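Local structure of Afp (Microbacterium arborescens, 2YJK) at residues 30-35 with 117-122; 96-101 with 113-118. The protein probably binds and takes up iron as a twelve-subunit Dps protein of the ferritin-like family, each subunit being a four-helix bundle. All coordinates share one frame; numbering follows the deposited sequence.

Contact 1. Residues 30-35 with 117-122; sequences HKMQAL and DAALVD
K31 and D122 bridge two antiparallel helices of the ferritin-like four-helix bundle, their side chains crossing at about a right angle. The helix segments 30-35 and 117-122 run at 160° to each other with axes 9.8 Å apart, and the backbones come nearest at K31 and A119, where the CA atoms lie 5.9 Å apart. A118 and A119 present no side-chain atom beyond CB here, and the aliphatic part of K31 lies close against the helix: CD sits 3.9 Å from A119 CA, and CE meets A118 CB at 4.0 Å. The lysine chain is extended as far as CE and bends only at its last torsion (chi4 62°), which places NZ beside the carboxylate. An alanine in place of K31 would probably leave D122 without its cationic mate and open a gap above A118 and A119. The methyl end of M32 comes close to A119, though its exact position there is doubtful; the same side chain packs on Y68 and A69 of helix 51-78. The salt bridge joins two partly exposed side chains, K31 NZ reaching D122 OD2 at 2.7 Å and meeting that oxygen nearly along its C-O bond.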
loop_
_atom_site.group_PDB
_atom_site.type_symbol
_atom_site.label_atom_id
_atom_site.label_comp_id
_atom_site.label_asym_id
_atom_site.label_seq_id
_atom_site.Cartn_x
_atom_site.Cartn_y
_atom_site.Cartn_z
ATOM N N HIS C 30 -9.638 33.279 -0.168
ATOM C CA HIS C 30 -11.112 33.398 -0.120
ATOM C C HIS C 30 -11.801 32.766 -1.344
ATOM O O HIS C 30 -12.833 32.106 -1.201
ATOM C CB HIS C 30 -11.594 34.863 -0.024
ATOM C CG HIS C 30 -11.340 35.522 1.292
ATOM N ND1 HIS C 30 -11.063 36.874 1.395
ATOM C CD2 HIS C 30 -11.323 35.040 2.556
ATOM C CE1 HIS C 30 -10.923 37.197 2.674
ATOM N NE2 HIS C 30 -11.050 36.097 3.394
ATOM N N LYS C 31 -11.250 32.988 -2.534
ATOM C CA LYS C 31 -11.869 32.412 -3.744
ATOM C C LYS C 31 -11.682 30.903 -3.848
ATOM O O LYS C 31 -12.569 30.200 -4.303
ATOM C CB LYS C 31 -11.342 33.106 -4.993
ATOM C CG LYS C 31 -11.802 34.607 -5.029
ATOM C CD LYS C 31 -11.620 35.169 -6.368
ATOM C CE LYS C 31 -12.517 36.481 -6.564
ATOM N NZ LYS C 31 -12.095 37.510 -5.597
ATOM N N MET C 32 -10.532 30.411 -3.425
ATOM C CA MET C 32 -10.316 28.970 -3.393
ATOM C C MET C 32 -11.206 28.260 -2.383
ATOM O O MET C 32 -11.667 27.184 -2.642
ATOM C CB MET C 32 -8.894 28.702 -3.084
ATOM C CG MET C 32 -7.932 28.952 -4.306
ATOM S SD MET C 32 -8.447 28.133 -5.870
ATOM C CE MET C 32 -8.793 29.561 -6.793
ATOM N N GLN C 33 -11.433 28.863 -1.218
ATOM C CA GLN C 33 -12.232 28.261 -0.196
ATOM C C GLN C 33 -13.721 28.347 -0.612
ATOM O O GLN C 33 -14.477 27.398 -0.300
ATOM C CB GLN C 33 -11.970 28.966 1.167
ATOM C CG GLN C 33 -12.586 28.313 2.384
ATOM C CD GLN C 33 -12.121 26.861 2.572
ATOM O OE1 GLN C 33 -12.875 25.922 2.284
ATOM N NE2 GLN C 33 -10.893 26.673 3.036
ATOM N N ALA C 34 -14.142 29.465 -1.244
ATOM C CA ALA C 34 -15.496 29.587 -1.861
ATOM C C ALA C 34 -15.749 28.489 -2.939
ATOM O O ALA C 34 -16.828 27.891 -2.972
ATOM C CB ALA C 34 -15.707 30.981 -2.496
ATOM N N LEU C 35 -14.719 28.206 -3.763
ATOM C CA LEU C 35 -14.762 27.168 -4.767
ATOM C C LEU C 35 -14.916 25.759 -4.176
ATOM O O LEU C 35 -15.618 24.930 -4.770
ATOM C CB LEU C 35 -13.528 27.261 -5.645
ATOM C CG LEU C 35 -13.562 26.396 -6.905
ATOM C CD1 LEU C 35 -14.689 26.873 -7.781
ATOM C CD2 LEU C 35 -12.162 26.213 -7.681
ATOM N N ASP C 117 -12.388 31.750 -13.359
ATOM C CA ASP C 117 -11.869 32.874 -14.109
ATOM C C ASP C 117 -11.635 34.023 -13.150
ATOM O O ASP C 117 -10.654 34.725 -13.302
ATOM C CB ASP C 117 -12.828 33.339 -15.236
ATOM C CG ASP C 117 -12.760 32.454 -16.519
ATOM O OD1 ASP C 117 -11.864 31.572 -16.683
ATOM O OD2 ASP C 117 -13.653 32.662 -17.392
ATOM N N ALA C 118 -12.533 34.207 -12.178
ATOM C CA ALA C 118 -12.371 35.253 -11.117
ATOM C C ALA C 118 -11.105 34.961 -10.249
ATOM O O ALA C 118 -10.349 35.894 -9.932
ATOM C CB ALA C 118 -13.626 35.333 -10.194
ATOM N N ALA C 119 -10.874 33.681 -9.901
ATOM C CA ALA C 119 -9.672 33.316 -9.134
ATOM C C ALA C 119 -8.407 33.580 -9.951
ATOM O O ALA C 119 -7.414 34.125 -9.405
ATOM C CB ALA C 119 -9.722 31.887 -8.670
ATOM N N LEU C 120 -8.458 33.256 -11.244
ATOM C CA LEU C 120 -7.308 33.488 -12.152
ATOM C C LEU C 120 -6.862 34.939 -12.226
ATOM O O LEU C 120 -5.652 35.221 -12.233
ATOM C CB LEU C 120 -7.542 32.942 -13.580
ATOM C CG LEU C 120 -7.504 31.421 -13.641
ATOM C CD1 LEU C 120 -7.949 30.927 -15.014
ATOM C CD2 LEU C 120 -6.089 30.876 -13.292
ATOM N N VAL C 121 -7.815 35.861 -12.298
ATOM C CA VAL C 121 -7.512 37.281 -12.254
ATOM C C VAL C 121 -6.757 37.587 -10.962
ATOM O O VAL C 121 -5.772 38.283 -10.995
ATOM C CB VAL C 121 -8.830 38.171 -12.373
ATOM C CG1 VAL C 121 -8.624 39.697 -11.868
ATOM C CG2 VAL C 121 -9.369 38.129 -13.815
ATOM N N ASP C 122 -7.193 37.059 -9.828
ATOM C CA ASP C 122 -6.493 37.353 -8.563
ATOM C C ASP C 122 -5.133 36.630 -8.481
ATOM O O ASP C 122 -4.178 37.180 -7.952
ATOM C CB ASP C 122 -7.363 37.039 -7.358
ATOM C CG ASP C 122 -8.509 38.087 -7.133
ATOM O OD1 ASP C 122 -8.374 39.341 -7.420
ATOM O OD2 ASP C 122 -9.563 37.659 -6.600
#

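Contact 2. Residues 96-101 with 113-118; sequences TAVPAG and VSDIDA
T96 and A97 share the carboxylate of D115, which reaches from its helix to a loop and takes one hydrogen bond on each oxygen. The T96 hydroxyl donates from OG1 to D115 OD2 at 2.6 Å, and the backbone A97 N donates to D115 OD1 at 3.1 Å. Both acceptors use their syn lone pairs, so the two donors enter on the inner sides of the carboxylate, one hydroxyl and one amide from consecutive residues. The amide bond is nearly straight, with an N-H...O angle of 170°. Gripped at both oxygens, the carboxylate is held against rotation about its CB-CG bond, and its negative charge is probably eased by the two donors.

Around this pair, a second bond fixes the threonine. T96 OG1 lies anti to its own backbone N (chi1 -175°) and, while giving its proton to D115, accepts from V98 N at 2.9 Å. That bond from the amide two residues on defines an ST turn, which ties the hydroxyl to the loop backbone. The V98 side chain crosses that of D115 at about a right angle, with CG2 3.9 Å from D115 OD2, while A97 CB lies toward the helix near the same carboxylate, 4.1 Å from OD1. The aspartate thus holds the ST turn against helix 105-130.

Farther out, N38 of helix 15-45 touches T96, V98 and D115, and V98 also rests on E108 and I112 of helix 105-130. R86 of the second subunit packs on T96. The loop, which leads from helix 87-92 to strand 103-104, is held against helices 15-45 and 105-130.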
loop_
_atom_site.group_PDB
_atom_site.type_symbol
_atom_site.label_atom_id
_atom_site.label_comp_id
_atom_site.label_asym_id
_atom_site.label_seq_id
_atom_site.Cartn_x
_atom_site.Cartn_y
_atom_site.Cartn_z
ATOM N N THR C 96 -20.889 33.707 -6.518
ATOM C CA THR C 96 -20.930 32.516 -7.379
ATOM C C THR C 96 -22.035 32.566 -8.431
ATOM O O THR C 96 -23.106 33.117 -8.192
ATOM C CB THR C 96 -21.090 31.166 -6.527
ATOM O OG1 THR C 96 -21.007 30.039 -7.400
ATOM C CG2 THR C 96 -22.430 31.122 -5.779
ATOM N N ALA C 97 -21.781 31.982 -9.594
ATOM C CA ALA C 97 -22.851 31.775 -10.583
ATOM C C ALA C 97 -23.460 30.353 -10.428
ATOM O O ALA C 97 -24.358 29.981 -11.172
ATOM C CB ALA C 97 -22.300 31.949 -11.991
ATOM N N VAL C 98 -22.954 29.527 -9.501
ATOM C CA VAL C 98 -23.465 28.148 -9.415
ATOM C C VAL C 98 -24.956 28.265 -9.040
ATOM O O VAL C 98 -25.269 28.973 -8.100
ATOM C CB VAL C 98 -22.717 27.318 -8.362
ATOM C CG1 VAL C 98 -23.476 26.012 -8.084
ATOM C CG2 VAL C 98 -21.199 27.139 -8.717
ATOM N N PRO C 99 -25.863 27.591 -9.777
ATOM C CA PRO C 99 -27.270 27.701 -9.422
ATOM C C PRO C 99 -27.651 27.104 -8.076
ATOM O O PRO C 99 -26.968 26.222 -7.549
ATOM C CB PRO C 99 -27.997 26.902 -10.541
ATOM C CG PRO C 99 -27.060 26.914 -11.697
ATOM C CD PRO C 99 -25.672 26.840 -11.033
ATOM N N ALA C 100 -28.815 27.541 -7.592
ATOM C CA ALA C 100 -29.348 27.173 -6.284
ATOM C C ALA C 100 -29.751 25.713 -6.229
ATOM O O ALA C 100 -29.788 25.145 -5.161
ATOM C CB ALA C 100 -30.553 28.049 -5.909
ATOM N N GLY C 101 -30.121 25.113 -7.353
ATOM C CA GLY C 101 -30.651 23.732 -7.283
ATOM C C GLY C 101 -30.138 22.903 -8.438
ATOM O O GLY C 101 -29.054 23.165 -8.937
ATOM N N VAL C 113 -16.407 27.449 -14.310
ATOM C CA VAL C 113 -15.417 28.203 -15.084
ATOM C C VAL C 113 -15.505 29.699 -14.799
ATOM O O VAL C 113 -14.480 30.358 -14.673
ATOM C CB VAL C 113 -15.473 27.880 -16.618
ATOM C CG1 VAL C 113 -14.506 28.749 -17.441
ATOM C CG2 VAL C 113 -15.160 26.424 -16.806
ATOM N N SER C 114 -16.704 30.243 -14.703
ATOM C CA SER C 114 -16.827 31.640 -14.306
ATOM C C SER C 114 -16.142 31.927 -12.950
ATOM O O SER C 114 -15.330 32.891 -12.871
ATOM C CB SER C 114 -18.297 32.041 -14.303
ATOM O OG SER C 114 -18.453 33.327 -13.764
ATOM N N ASP C 115 -16.430 31.117 -11.902
ATOM C CA ASP C 115 -15.780 31.274 -10.578
ATOM C C ASP C 115 -14.221 31.026 -10.741
ATOM O O ASP C 115 -13.386 31.798 -10.244
ATOM C CB ASP C 115 -16.388 30.319 -9.483
ATOM C CG ASP C 115 -17.999 30.522 -9.205
ATOM O OD1 ASP C 115 -18.780 31.262 -9.961
ATOM O OD2 ASP C 115 -18.490 29.856 -8.188
ATOM N N ILE C 116 -13.796 30.000 -11.472
ATOM C CA ILE C 116 -12.342 29.872 -11.735
ATOM C C ILE C 116 -11.679 31.128 -12.429
ATOM O O ILE C 116 -10.562 31.537 -12.102
ATOM C CB ILE C 116 -12.071 28.595 -12.492
ATOM C CG1 ILE C 116 -12.206 27.408 -11.542
ATOM C CG2 ILE C 116 -10.706 28.619 -13.119
ATOM C CD1 ILE C 116 -12.282 26.045 -12.267
ATOM N N ASP C 117 -12.388 31.750 -13.359
ATOM C CA ASP C 117 -11.869 32.874 -14.109
ATOM C C ASP C 117 -11.635 34.023 -13.150
ATOM O O ASP C 117 -10.654 34.725 -13.302
ATOM C CB ASP C 117 -12.828 33.339 -15.236
ATOM C CG ASP C 117 -12.760 32.454 -16.519
ATOM O OD1 ASP C 117 -11.864 31.572 -16.683
ATOM O OD2 ASP C 117 -13.653 32.662 -17.392
ATOM N N ALA C 118 -12.533 34.207 -12.178
ATOM C CA ALA C 118 -12.371 35.253 -11.117
ATOM C C ALA C 118 -11.105 34.961 -10.249
ATOM O O ALA C 118 -10.349 35.894 -9.932
ATOM C CB ALA C 118 -13.626 35.333 -10.194
#

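In the fold
Contacts 1 and 2 illustrate how one helix, 105-130, can serve different partners through successive turns. Contact 1 lies partly buried, its centre about 4 Å from that of the chain, and joins this helix to helix 15-45; contact 2 is a surface contact, its centre about 12 Å from that of the chain, and joins it to a loop. Their chemistry follows the setting: between helices, a charged pair is combined with apolar packing, whereas the loop is held mainly by hydrogen bonds to a carboxylate. The two meet physically, since L35 CD2 packs on I116 CG1 at 4.0 Å. Both also adjoin the second subunit, through Q33 and A34 in one and T96 and A100 in the other.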